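Local coordinates for protein RsfP (Uncultured bacterium, PDB 4GLJ) that probably cleaves methylthioadenosine with phosphate, as a methylthioadenosine phosphorylase of the phosphorylase superfamily, and binds the dye rhodamine B, at residues 116-121 / 170-175; 137-142 / 206-211; 43-48 / 79-84; 91-96 / 210-215; 15-20 / 58-63. All blocks are in the same frame, centred on the assembly; numbering follows the deposited sequence. Where two conformers were deposited one is given.

Interaction 1 of 5, residues 116-121 / 170-175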
# COMPACT_ATOMS: atom_id res chain seq x y z
N GLN A 116 -7.89 6.07 17.82
CA GLN A 116 -8.14 5.53 16.49
C GLN A 116 -6.82 5.38 15.80
O GLN A 116 -5.80 5.96 16.22
CB GLN A 116 -9.08 6.47 15.68
CG GLN A 116 -10.60 6.26 16.00
CD GLN A 116 -11.03 4.80 15.64
OE1 GLN A 116 -10.50 4.25 14.70
NE2 GLN A 116 -11.91 4.19 16.44
N MET A 117 -6.84 4.69 14.66
CA MET A 117 -5.60 4.40 13.92
C MET A 117 -5.96 4.29 12.47
O MET A 117 -7.12 3.92 12.13
CB MET A 117 -5.04 3.05 14.32
CG MET A 117 -4.51 3.00 15.72
SD MET A 117 -3.98 1.34 16.07
CE MET A 117 -2.25 1.41 15.65
N ILE A 118 -5.01 4.63 11.59
CA ILE A 118 -5.24 4.39 10.15
C ILE A 118 -3.98 3.65 9.68
O ILE A 118 -2.88 4.12 9.94
CB ILE A 118 -5.37 5.73 9.40
CG1 ILE A 118 -6.68 6.50 9.87
CG2 ILE A 118 -5.27 5.39 7.90
CD1 ILE A 118 -6.94 7.87 9.28
N ASP A 119 -4.15 2.47 9.06
CA ASP A 119 -3.02 1.66 8.65
C ASP A 119 -2.62 2.00 7.23
O ASP A 119 -3.26 1.56 6.27
CB ASP A 119 -3.35 0.19 8.75
CG ASP A 119 -2.14 -0.70 8.49
OD1 ASP A 119 -1.03 -0.18 8.27
OD2 ASP A 119 -2.32 -1.95 8.54
N MET A 120 -1.58 2.82 7.09
CA MET A 120 -0.99 3.10 5.76
C MET A 120 0.23 2.24 5.41
O MET A 120 0.86 2.49 4.39
CB MET A 120 -0.52 4.57 5.71
CG MET A 120 -1.71 5.53 5.88
SD MET A 120 -3.06 5.30 4.70
CE MET A 120 -2.29 5.45 3.12
N THR A 121 0.58 1.28 6.25
CA THR A 121 1.73 0.42 5.98
C THR A 121 1.46 -0.42 4.74
O THR A 121 0.30 -0.56 4.36
CB THR A 121 2.10 -0.53 7.13
OG1 THR A 121 1.12 -1.57 7.32
CG2 THR A 121 2.36 0.30 8.49
N THR A 170 -6.13 10.34 16.52
CA THR A 170 -5.94 9.33 15.48
C THR A 170 -4.47 9.18 15.09
O THR A 170 -3.85 10.20 14.75
CB THR A 170 -6.76 9.67 14.23
OG1 THR A 170 -8.13 9.58 14.60
CG2 THR A 170 -6.47 8.65 13.12
N TYR A 171 -3.92 7.95 15.18
CA TYR A 171 -2.51 7.61 14.86
C TYR A 171 -2.49 7.10 13.44
O TYR A 171 -3.15 6.11 13.12
CB TYR A 171 -2.04 6.48 15.81
CG TYR A 171 -0.63 5.88 15.65
CD1 TYR A 171 -0.26 5.07 14.52
CD2 TYR A 171 0.31 6.00 16.69
CE1 TYR A 171 1.03 4.46 14.44
CE2 TYR A 171 1.58 5.36 16.59
CZ TYR A 171 1.93 4.61 15.47
OH TYR A 171 3.21 4.00 15.50
N VAL A 172 -1.70 7.74 12.56
CA VAL A 172 -1.59 7.17 11.21
C VAL A 172 -0.23 6.44 11.21
O VAL A 172 0.78 7.01 11.59
CB VAL A 172 -1.69 8.24 10.08
CG1 VAL A 172 -0.65 9.31 10.26
CG2 VAL A 172 -1.42 7.55 8.72
N CYS A 173 -0.23 5.19 10.72
CA CYS A 173 0.97 4.38 10.72
C CYS A 173 1.44 4.29 9.29
O CYS A 173 0.72 3.78 8.47
CB CYS A 173 0.66 2.97 11.19
SG CYS A 173 2.22 2.10 11.67
N ILE A 174 2.71 4.66 9.05
CA ILE A 174 3.25 4.60 7.70
C ILE A 174 4.33 3.55 7.68
O ILE A 174 4.82 3.06 8.75
CB ILE A 174 3.80 6.00 7.26
CG1 ILE A 174 5.01 6.43 8.14
CG2 ILE A 174 2.66 7.06 7.19
CD1 ILE A 174 5.83 7.57 7.49
N GLU A 175 4.72 3.17 6.47
CA GLU A 175 5.68 2.10 6.27
C GLU A 175 7.09 2.51 6.75
O GLU A 175 7.73 1.71 7.38
CB GLU A 175 5.72 1.71 4.76
CG GLU A 175 6.64 0.52 4.45
CD GLU A 175 6.23 -0.71 5.30
OE1 GLU A 175 5.05 -1.10 5.23
OE2 GLU A 175 7.06 -1.33 6.07
O HOH W 1 3.12 4.25 4.24
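I118 is joined to both Y171 and C173 in the central mixed sheet of the phosphorylase fold, where strand segments 116-119 and 170-173 run parallel. I118 N gives its hydrogen to Y171 O at 2.8 Å, and I118 O receives C173 N at 3.0 Å. Q116 O accepts Y171 N, and M120 N donates to C173 O. On the face carrying Q116, I118, T170 and V172, T170 CG2 rests 3.9 Å from I118 CG1 and equally near its CD1. A183 of the second subunit packs on these same two residues, which makes this face part of the subunit interface.

Beyond the strands, T121 can be followed atom by atom. Its CB stands 3.6 Å from E175 OE1, an oxygen that also accepts the backbone N-H groups of K122 and Q123; E175 OE2 pairs with R124 and S74. With chi1 at 69°, T121 OG1 lies between its own backbone N and carbonyl carbon, and from there it donates to D119 OD1 at 2.7 Å on the syn lone pair. T121 N meets the same oxygen on the anti side, 34° out of the carboxylate plane, forming an Asx turn. Two bonds thus grip OD1, while OD2 makes a salt bridge to K205. Next door, I174 touches the bound rhodamine B. The methyl of T121 makes the remaining contacts, CG2 lying 3.7 Å from C173 SG and just as close to I174 O.

Interaction 2 of 5, residues 137-142 / 206-211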
# COMPACT_ATOMS: atom_id res chain seq x y z
N VAL A 137 -11.47 -10.24 12.23
CA VAL A 137 -11.79 -9.50 13.50
C VAL A 137 -12.19 -8.06 13.17
O VAL A 137 -11.78 -7.49 12.16
CB VAL A 137 -10.62 -9.54 14.51
CG1 VAL A 137 -10.32 -10.98 14.89
CG2 VAL A 137 -9.35 -8.88 13.94
N SER A 138 -13.04 -7.46 13.96
CA SER A 138 -13.35 -6.04 13.80
C SER A 138 -12.26 -5.18 14.44
O SER A 138 -11.84 -5.43 15.54
CB SER A 138 -14.67 -5.77 14.49
OG SER A 138 -14.73 -4.43 14.90
N MET A 139 -11.78 -4.17 13.74
CA MET A 139 -10.82 -3.23 14.30
C MET A 139 -11.51 -1.88 14.44
O MET A 139 -10.82 -0.87 14.55
CB MET A 139 -9.66 -3.07 13.34
CG MET A 139 -8.78 -4.33 13.25
SD MET A 139 -8.06 -4.78 14.83
CE MET A 139 -6.96 -3.41 15.31
N ALA A 140 -12.85 -1.86 14.53
CA ALA A 140 -13.63 -0.60 14.59
C ALA A 140 -13.05 0.31 15.69
O ALA A 140 -12.82 1.55 15.48
CB ALA A 140 -15.13 -0.84 14.84
N ASP A 141 -12.86 -0.28 16.87
CA ASP A 141 -12.18 0.43 17.95
C ASP A 141 -10.78 -0.23 18.15
O ASP A 141 -10.68 -1.31 18.81
CB ASP A 141 -13.06 0.46 19.24
CG ASP A 141 -14.40 1.10 18.99
OD1 ASP A 141 -14.44 2.31 18.72
OD2 ASP A 141 -15.41 0.36 18.96
N PRO A 142 -9.73 0.33 17.51
CA PRO A 142 -8.60 -0.54 17.43
C PRO A 142 -7.68 -0.54 18.68
O PRO A 142 -6.72 -1.31 18.68
CB PRO A 142 -7.79 0.03 16.23
CG PRO A 142 -8.10 1.50 16.34
CD PRO A 142 -9.60 1.51 16.60
N LEU A 206 -2.75 -7.61 15.05
CA LEU A 206 -2.28 -8.90 15.53
C LEU A 206 -2.69 -9.13 17.01
O LEU A 206 -3.12 -10.23 17.37
CB LEU A 206 -0.75 -9.02 15.34
CG LEU A 206 -0.40 -9.01 13.81
CD1 LEU A 206 1.11 -8.78 13.58
CD2 LEU A 206 -0.84 -10.32 13.11
N ALA A 207 -2.56 -8.10 17.82
CA ALA A 207 -2.96 -8.17 19.25
C ALA A 207 -4.46 -8.47 19.28
O ALA A 207 -4.93 -9.31 20.10
CB ALA A 207 -2.65 -6.82 19.95
N ARG A 208 -5.25 -7.82 18.42
CA ARG A 208 -6.70 -8.07 18.41
C ARG A 208 -6.99 -9.53 18.01
O ARG A 208 -7.83 -10.21 18.64
CB ARG A 208 -7.40 -7.10 17.45
CG ARG A 208 -8.92 -7.16 17.46
CD ARG A 208 -9.64 -6.96 18.82
NE ARG A 208 -9.17 -5.71 19.46
CZ ARG A 208 -9.76 -4.53 19.26
NH1 ARG A 208 -10.86 -4.44 18.47
NH2 ARG A 208 -9.34 -3.44 19.92
N GLU A 209 -6.31 -10.02 16.97
CA GLU A 209 -6.51 -11.42 16.55
C GLU A 209 -6.09 -12.40 17.63
O GLU A 209 -6.60 -13.55 17.66
CB GLU A 209 -5.69 -11.75 15.30
CG GLU A 209 -6.24 -11.04 14.06
CD GLU A 209 -5.52 -11.44 12.79
OE1 GLU A 209 -4.40 -12.03 12.92
OE2 GLU A 209 -6.06 -11.14 11.67
N ALA A 210 -5.12 -11.98 18.44
CA ALA A 210 -4.65 -12.81 19.54
C ALA A 210 -5.49 -12.64 20.79
O ALA A 210 -5.11 -13.13 21.86
CB ALA A 210 -3.21 -12.50 19.87
N SER A 211 -6.63 -11.95 20.67
CA SER A 211 -7.55 -11.67 21.80
C SER A 211 -6.84 -10.96 22.99
O SER A 211 -7.14 -11.24 24.15
CB SER A 211 -8.22 -12.99 22.25
OG SER A 211 -8.99 -13.54 21.18
O HOH W 2 -8.77 -11.10 11.06
O HOH W 3 -13.32 -3.03 17.38
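V137 and E209 bring the two backbones nearest, CA to CA 6.4 Å, where the irregular loop 137-142 passes the last turn of helix 200-209. R208 carries most of the contact. Its CG is anti to the backbone N (chi1 -174°), and the chain then bends at chi2 and chi3 to bring the guanidinium over to the loop carbonyls. NH2 donates to D141 O at 2.8 Å, with that oxygen at the guanidinium edge and close to its plane; NH1 adds weak bonds to D141 O and S138 O. Water 3, also at that edge, accepts a weak bond from NH1 and a firmer one from D141 N. The helix ends at E209 in a Schellman motif, S211 taking the positive-phi position, with S211 N bonded to R208 O and I212 N to A207 O. The side chains of M139 and R208 run opposite ways side by side, M139 SD 3.6 Å from R208 CB. V137 CG2 touches both helix residues, 3.9 Å from R208 CG and 3.8 Å from E209 CG. The E209 carboxylate is held by T127, F128 N and Q178 of the second subunit; water 2 donates to E209 OE2 and accepts from V137 N at 3.1 Å.

Interaction 3 of 5, residues 43-48 / 79-84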
# COMPACT_ATOMS: atom_id res chain seq x y z
N GLY A 43 8.99 -17.44 13.91
CA GLY A 43 10.38 -17.17 14.15
C GLY A 43 10.55 -16.45 15.47
O GLY A 43 9.66 -16.51 16.34
N GLU A 44 11.68 -15.76 15.61
CA GLU A 44 12.04 -15.18 16.89
C GLU A 44 11.44 -13.80 17.07
O GLU A 44 11.37 -13.00 16.12
CB GLU A 44 13.56 -15.09 17.01
CG GLU A 44 14.25 -16.42 16.76
CD GLU A 44 15.69 -16.42 17.26
OE1 GLU A 44 16.50 -15.65 16.68
OE2 GLU A 44 16.01 -17.19 18.22
N PRO A 45 11.03 -13.48 18.32
CA PRO A 45 10.64 -12.11 18.65
C PRO A 45 11.83 -11.18 18.48
O PRO A 45 12.96 -11.69 18.30
CB PRO A 45 10.28 -12.16 20.14
CG PRO A 45 10.02 -13.61 20.37
CD PRO A 45 10.95 -14.38 19.48
N SER A 46 11.58 -9.86 18.60
CA SER A 46 12.59 -8.86 18.37
C SER A 46 13.79 -9.03 19.30
O SER A 46 14.89 -8.75 18.90
CB SER A 46 12.05 -7.50 18.60
OG SER A 46 11.05 -7.13 17.71
N ASP A 47 13.57 -9.50 20.53
CA ASP A 47 14.65 -9.73 21.50
C ASP A 47 14.08 -10.70 22.52
O ASP A 47 12.86 -10.95 22.52
CB ASP A 47 14.95 -8.37 22.15
CG ASP A 47 16.16 -8.38 23.07
OD1 ASP A 47 16.98 -9.34 23.07
OD2 ASP A 47 16.26 -7.36 23.83
N ASP A 48 14.92 -11.23 23.42
CA ASP A 48 14.43 -11.99 24.57
C ASP A 48 13.44 -11.12 25.34
O ASP A 48 13.64 -9.93 25.47
CB ASP A 48 15.60 -12.36 25.48
CG ASP A 48 16.56 -13.35 24.85
OD1 ASP A 48 16.23 -13.98 23.82
OD2 ASP A 48 17.65 -13.52 25.39
N ARG A 79 4.38 -10.58 14.13
CA ARG A 79 3.67 -11.80 14.44
C ARG A 79 4.35 -12.65 15.51
O ARG A 79 3.70 -13.02 16.42
CB ARG A 79 3.45 -12.63 13.18
CG ARG A 79 2.31 -12.20 12.27
CD ARG A 79 2.23 -13.05 11.01
NE ARG A 79 3.49 -13.05 10.32
CZ ARG A 79 3.85 -13.89 9.37
NH1 ARG A 79 3.05 -14.82 8.93
NH2 ARG A 79 5.04 -13.76 8.86
N ALA A 80 5.66 -12.88 15.43
CA ALA A 80 6.43 -13.47 16.57
C ALA A 80 6.30 -12.77 17.88
O ALA A 80 6.15 -13.43 18.90
CB ALA A 80 7.91 -13.71 16.18
N ASN A 81 6.37 -11.45 17.90
CA ASN A 81 6.30 -10.70 19.16
C ASN A 81 4.94 -10.89 19.86
O ASN A 81 4.88 -11.15 21.05
CB ASN A 81 6.48 -9.20 18.88
CG ASN A 81 7.92 -8.84 18.49
OD1 ASN A 81 8.84 -9.68 18.69
ND2 ASN A 81 8.15 -7.60 18.01
N ILE A 82 3.86 -10.81 19.07
CA ILE A 82 2.51 -10.87 19.65
C ILE A 82 2.29 -12.31 19.99
O ILE A 82 1.75 -12.60 21.04
CB ILE A 82 1.46 -10.31 18.60
CG1 ILE A 82 1.58 -8.78 18.47
CG2 ILE A 82 0.03 -10.67 19.03
CD1 ILE A 82 1.49 -7.97 19.76
N TYR A 83 2.73 -13.26 19.14
CA TYR A 83 2.51 -14.67 19.44
C TYR A 83 3.24 -15.03 20.77
O TYR A 83 2.70 -15.73 21.67
CB TYR A 83 3.03 -15.58 18.33
CG TYR A 83 2.53 -17.03 18.45
CD1 TYR A 83 1.37 -17.45 17.78
CD2 TYR A 83 3.20 -18.00 19.24
CE1 TYR A 83 0.91 -18.78 17.89
CE2 TYR A 83 2.74 -19.32 19.35
CZ TYR A 83 1.59 -19.69 18.67
OH TYR A 83 1.09 -20.97 18.79
N ALA A 84 4.48 -14.60 20.88
CA ALA A 84 5.27 -14.87 22.11
C ALA A 84 4.57 -14.33 23.39
O ALA A 84 4.53 -15.01 24.41
CB ALA A 84 6.66 -14.28 21.94
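S46 and N81 meet through two hydrogen bonds that use both ends of the asparagine amide. S46 N donates to N81 OD1 at 2.7 Å, in the carbonyl plane and on a lone pair. N81 ND2 returns a bond to S46 OG at 3.0 Å, with the hydroxyl oxygen only 6° out of the amide plane. Gripped at its two tips by one serine, the amide is fixed in rotation. N81 OD1 also sits 3.0 Å from P45 CA, and the proline ring carries on along the helix, its CG packing 3.8 Å from A84 CB. One turn back, A80 CB packs against two loop carbonyls, 3.3 Å from G43 O and 3.5 Å from E44 O. An alanine in place of N81 would probably leave the S46 N-H without its acceptor and open a gap beside P45 CA.

A second shell sets these groups in place. S46 OG is also bonded to R64 O, S46 O is met by R70 NH2, and G43 O accepts from T40 OG1. Behind the asparagine, N81 CB rests on L62 CD2 of the adjoining strand. The whole arrangement fastens the loop between strands 33-36 and 49-54, which form an antiparallel pair, to helix 78-87, the helix of the beta-alpha-beta crossover between strands 57-63 and 92-101 in the layered alpha/beta fold of the phosphorylase superfamily.

Interaction 4 of 5, residues 91-96 / 210-215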
# COMPACT_ATOMS: atom_id res chain seq x y z
N ARG A 91 -2.78 -10.60 28.73
CA ARG A 91 -4.15 -10.23 28.46
C ARG A 91 -4.19 -8.73 28.15
O ARG A 91 -5.16 -8.25 27.57
CB ARG A 91 -4.99 -10.53 29.72
CG ARG A 91 -5.04 -12.03 30.02
CD ARG A 91 -5.62 -12.32 31.39
NE ARG A 91 -6.92 -11.69 31.52
CZ ARG A 91 -7.28 -10.88 32.49
NH1 ARG A 91 -6.48 -10.62 33.51
NH2 ARG A 91 -8.47 -10.36 32.43
N TYR A 92 -3.14 -8.02 28.56
CA TYR A 92 -3.10 -6.55 28.34
C TYR A 92 -1.75 -6.15 27.82
O TYR A 92 -0.76 -6.53 28.37
CB TYR A 92 -3.33 -5.73 29.61
CG TYR A 92 -4.66 -6.08 30.34
CD1 TYR A 92 -5.90 -5.54 29.92
CD2 TYR A 92 -4.66 -7.01 31.38
CE1 TYR A 92 -7.09 -5.86 30.59
CE2 TYR A 92 -5.84 -7.37 32.06
CZ TYR A 92 -7.04 -6.78 31.67
OH TYR A 92 -8.18 -7.12 32.33
N ILE A 93 -1.74 -5.37 26.72
CA ILE A 93 -0.48 -4.75 26.19
C ILE A 93 -0.59 -3.24 26.20
O ILE A 93 -1.60 -2.69 25.74
CB ILE A 93 -0.19 -5.19 24.71
CG1 ILE A 93 0.12 -6.69 24.73
CG2 ILE A 93 1.00 -4.41 24.12
CD1 ILE A 93 0.23 -7.30 23.31
N VAL A 94 0.46 -2.58 26.70
CA VAL A 94 0.65 -1.18 26.49
C VAL A 94 1.84 -1.03 25.55
O VAL A 94 2.96 -1.38 25.85
CB VAL A 94 0.92 -0.37 27.79
CG1 VAL A 94 1.11 1.14 27.46
CG2 VAL A 94 -0.28 -0.52 28.73
N SER A 95 1.59 -0.40 24.42
CA SER A 95 2.64 -0.13 23.41
C SER A 95 3.09 1.31 23.70
O SER A 95 2.28 2.24 23.83
CB SER A 95 1.98 -0.12 22.01
OG SER A 95 2.76 0.75 21.16
N VAL A 96 4.37 1.51 23.79
CA VAL A 96 4.89 2.80 24.10
C VAL A 96 5.70 3.21 22.91
O VAL A 96 6.70 2.55 22.59
CB VAL A 96 5.77 2.78 25.36
CG1 VAL A 96 6.26 4.22 25.59
CG2 VAL A 96 4.97 2.24 26.59
N ALA A 210 -5.12 -11.98 18.44
CA ALA A 210 -4.65 -12.81 19.54
C ALA A 210 -5.49 -12.64 20.79
O ALA A 210 -5.11 -13.13 21.86
CB ALA A 210 -3.21 -12.50 19.87
N SER A 211 -6.63 -11.95 20.67
CA SER A 211 -7.55 -11.67 21.80
C SER A 211 -6.84 -10.96 22.99
O SER A 211 -7.14 -11.24 24.15
CB SER A 211 -8.22 -12.99 22.25
OG SER A 211 -8.99 -13.54 21.18
N ILE A 212 -5.92 -10.04 22.72
CA ILE A 212 -5.21 -9.30 23.76
C ILE A 212 -5.59 -7.83 23.69
O ILE A 212 -5.55 -7.24 22.61
CB ILE A 212 -3.69 -9.40 23.58
CG1 ILE A 212 -3.20 -10.84 23.61
CG2 ILE A 212 -2.95 -8.53 24.62
CD1 ILE A 212 -1.72 -11.06 23.19
N ALA A 213 -5.93 -7.23 24.82
CA ALA A 213 -6.32 -5.85 24.86
C ALA A 213 -5.08 -5.04 24.66
O ALA A 213 -4.04 -5.33 25.22
CB ALA A 213 -7.00 -5.53 26.23
N TYR A 214 -5.17 -4.02 23.82
CA TYR A 214 -3.98 -3.36 23.34
C TYR A 214 -4.31 -1.90 23.23
O TYR A 214 -5.34 -1.51 22.63
CB TYR A 214 -3.56 -3.89 21.96
CG TYR A 214 -2.38 -3.18 21.27
CD1 TYR A 214 -2.59 -1.95 20.58
CD2 TYR A 214 -1.13 -3.77 21.24
CE1 TYR A 214 -1.55 -1.29 19.95
CE2 TYR A 214 -0.05 -3.13 20.62
CZ TYR A 214 -0.27 -1.89 19.96
OH TYR A 214 0.79 -1.30 19.27
N ALA A 215 -3.46 -1.07 23.84
CA ALA A 215 -3.58 0.39 23.66
C ALA A 215 -2.20 1.04 23.60
O ALA A 215 -1.17 0.42 23.92
CB ALA A 215 -4.49 1.06 24.71
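I93 packs tightly against both I212 and Y214. Its CG1 lies 3.6 Å from I212 CG2, while its CG2, anti to the backbone N, meets Y214 CD2 at the same separation. Farther along that ring, S95 CB comes within 3.2 Å of Y214 OH. The hydroxyl is bonded to E203, and S95 OG to N200, so the polar atoms in this buried corner have partners on helix 200-209. A leucine in place of Y214 would probably leave E203 without this hydroxyl mate and open a gap beside S95 CB.

Strands 92-96 and 213-215 run parallel here, 15° apart, in the central sheet of the alpha/beta/alpha phosphorylase fold. I93 turns to the side covered by helix 78-87, whereas Y92, A213 and A215 face V147 of helix 145-157. I93 N bonds to A213 O at 2.7 Å, A215 N to I93 O, and S95 N to A215 O with an almost straight N-H...O angle of 177°.

The start of the pair is looser. Y92 CD1 only brushes A213 CB at 3.9 Å, and the Y92 ring finds H270 edge-to-face beyond the two segments. R91 and S211 are partly exposed there; the CB of R91 points away from segment 210-215, and its guanidinium forms a salt bridge with D15. A backbone bond links the strands at this end: A213 N donates to R91 O at 3.0 Å, and H270 NE2 shares that same oxygen.

Interaction 5 of 5, residues 15-20 / 58-63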
# COMPACT_ATOMS: atom_id res chain seq x y z
N ASP A 15 0.42 -11.22 32.94
CA ASP A 15 -0.90 -10.85 32.50
C ASP A 15 -0.78 -9.58 31.65
O ASP A 15 -1.71 -9.23 30.92
CB ASP A 15 -1.66 -10.53 33.78
CG ASP A 15 -3.12 -10.25 33.55
OD1 ASP A 15 -3.79 -11.11 32.94
OD2 ASP A 15 -3.60 -9.20 34.07
N ILE A 16 0.33 -8.88 31.83
CA ILE A 16 0.50 -7.52 31.32
C ILE A 16 1.86 -7.43 30.62
O ILE A 16 2.84 -7.97 31.17
CB ILE A 16 0.56 -6.49 32.48
CG1 ILE A 16 -0.73 -6.56 33.31
CG2 ILE A 16 0.77 -5.05 31.90
CD1 ILE A 16 -0.61 -5.85 34.67
N ALA A 17 1.90 -6.80 29.44
CA ALA A 17 3.14 -6.61 28.69
C ALA A 17 3.31 -5.19 28.26
O ALA A 17 2.34 -4.49 27.93
CB ALA A 17 3.19 -7.56 27.50
N ILE A 18 4.55 -4.74 28.28
CA ILE A 18 4.88 -3.45 27.76
C ILE A 18 5.76 -3.69 26.51
O ILE A 18 6.78 -4.42 26.59
CB ILE A 18 5.69 -2.65 28.77
CG1 ILE A 18 4.97 -2.58 30.15
CG2 ILE A 18 6.09 -1.26 28.24
CD1 ILE A 18 3.59 -1.91 30.05
N ILE A 19 5.38 -3.04 25.39
CA ILE A 19 6.17 -3.14 24.16
C ILE A 19 6.79 -1.80 24.04
O ILE A 19 6.12 -0.76 23.86
CB ILE A 19 5.35 -3.50 22.88
CG1 ILE A 19 4.65 -4.83 23.07
CG2 ILE A 19 6.31 -3.46 21.66
CD1 ILE A 19 3.79 -5.27 21.88
N GLY A 20 8.13 -1.77 24.22
CA GLY A 20 8.84 -0.52 24.26
C GLY A 20 9.41 -0.08 22.90
O GLY A 20 10.19 -0.86 22.29
N THR A 58 3.82 -9.12 38.02
CA THR A 58 4.70 -9.60 36.95
C THR A 58 4.34 -8.91 35.63
O THR A 58 3.16 -8.88 35.25
CB THR A 58 4.57 -11.14 36.80
OG1 THR A 58 5.03 -11.74 38.01
CG2 THR A 58 5.40 -11.68 35.64
N VAL A 59 5.33 -8.33 34.97
CA VAL A 59 5.11 -7.64 33.68
C VAL A 59 6.12 -8.24 32.69
O VAL A 59 7.23 -8.58 33.09
CB VAL A 59 5.42 -6.16 33.87
CG1 VAL A 59 5.24 -5.45 32.59
CG2 VAL A 59 4.48 -5.54 34.91
N ALA A 60 5.72 -8.40 31.42
CA ALA A 60 6.65 -8.77 30.34
C ALA A 60 7.05 -7.50 29.56
O ALA A 60 6.19 -6.70 29.20
CB ALA A 60 5.98 -9.77 29.40
N PHE A 61 8.34 -7.32 29.30
CA PHE A 61 8.83 -6.13 28.61
C PHE A 61 9.50 -6.63 27.31
O PHE A 61 10.36 -7.54 27.35
CB PHE A 61 9.88 -5.31 29.41
CG PHE A 61 10.40 -4.12 28.63
CD1 PHE A 61 9.57 -2.98 28.44
CD2 PHE A 61 11.65 -4.15 27.97
CE1 PHE A 61 10.01 -1.90 27.66
CE2 PHE A 61 12.08 -3.07 27.18
CZ PHE A 61 11.27 -1.94 27.04
N LEU A 62 9.06 -6.09 26.18
CA LEU A 62 9.62 -6.51 24.86
C LEU A 62 10.10 -5.21 24.18
O LEU A 62 9.33 -4.26 24.06
CB LEU A 62 8.52 -7.19 24.04
CG LEU A 62 8.91 -7.58 22.59
CD1 LEU A 62 10.30 -8.22 22.65
CD2 LEU A 62 7.91 -8.59 22.07
N THR A 63 11.39 -5.14 23.82
CA THR A 63 11.92 -3.97 23.08
C THR A 63 11.60 -4.19 21.66
O THR A 63 12.18 -5.09 21.05
CB THR A 63 13.45 -3.91 23.14
OG1 THR A 63 13.81 -3.99 24.51
CG2 THR A 63 13.92 -2.60 22.57
O HOH W 4 1.17 -10.71 35.46
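The parallel pairing of I18 with A60 and L62 belongs to the central sheet of the phosphorylase fold, in which strand 16-20 lies between strands 57-63 and 92-101. I18 N donates to A60 O at 2.7 Å, and I18 O takes L62 N. A60 N to I16 O comes before this pair and G20 N to L62 O after it, giving four regular bonds in all.

The two faces are covered by different helices. On one, I18 is flanked by two neighbours: its CG1 touches V59 CG1 at 3.8 Å, and its CG2 touches F61 CD1 at 3.9 Å. Helix 237-263 covers this side, with I253 on I18 and V257 on both V59 and I16. On the other face A17 and A60 meet methyl to methyl, CB to CB 4.0 Å, and helix 78-87 lies on this side, L85 reaching A17 and I19.

F61 has its CG anti to the backbone N (chi1 178°), and the ring reaches over toward the first strand. CD1 stands 3.6 Å from I18 O, and CE1 lies 3.9 Å from G20 CA. Glycine suits this position, because a CB added there with standard geometry would fall 2.5 Å from F61 CZ, a clash.

At the beginning of the strands a water takes the place of a direct bond. D15 keeps its backbone N linked to T58 through water 4, which accepts from D15 N and donates to T58 O, 2.7 Å from each.

From the N terminus, interaction 5 closes the first loop when strand 57-63 returns beside strand 16-20. Interaction 3 crosses it: segment 43-48 lies inside that loop, but its partner on helix 78-87 comes after. The chain then enters strand 92-101, opening interaction 4, which closes only at 210-215. Interaction 1 nests within this long excursion. Interaction 2 crosses interaction 1 and closes next to interaction 4, the two sharing A210 and S211. Interactions 1, 4 and 5 all join strands of the one sheet, 1 and 5 on opposite sides of the chain's centre; 3 and 2 tie loops to helices 78-87 and 200-209, and 1 and 2 also touch the second subunit.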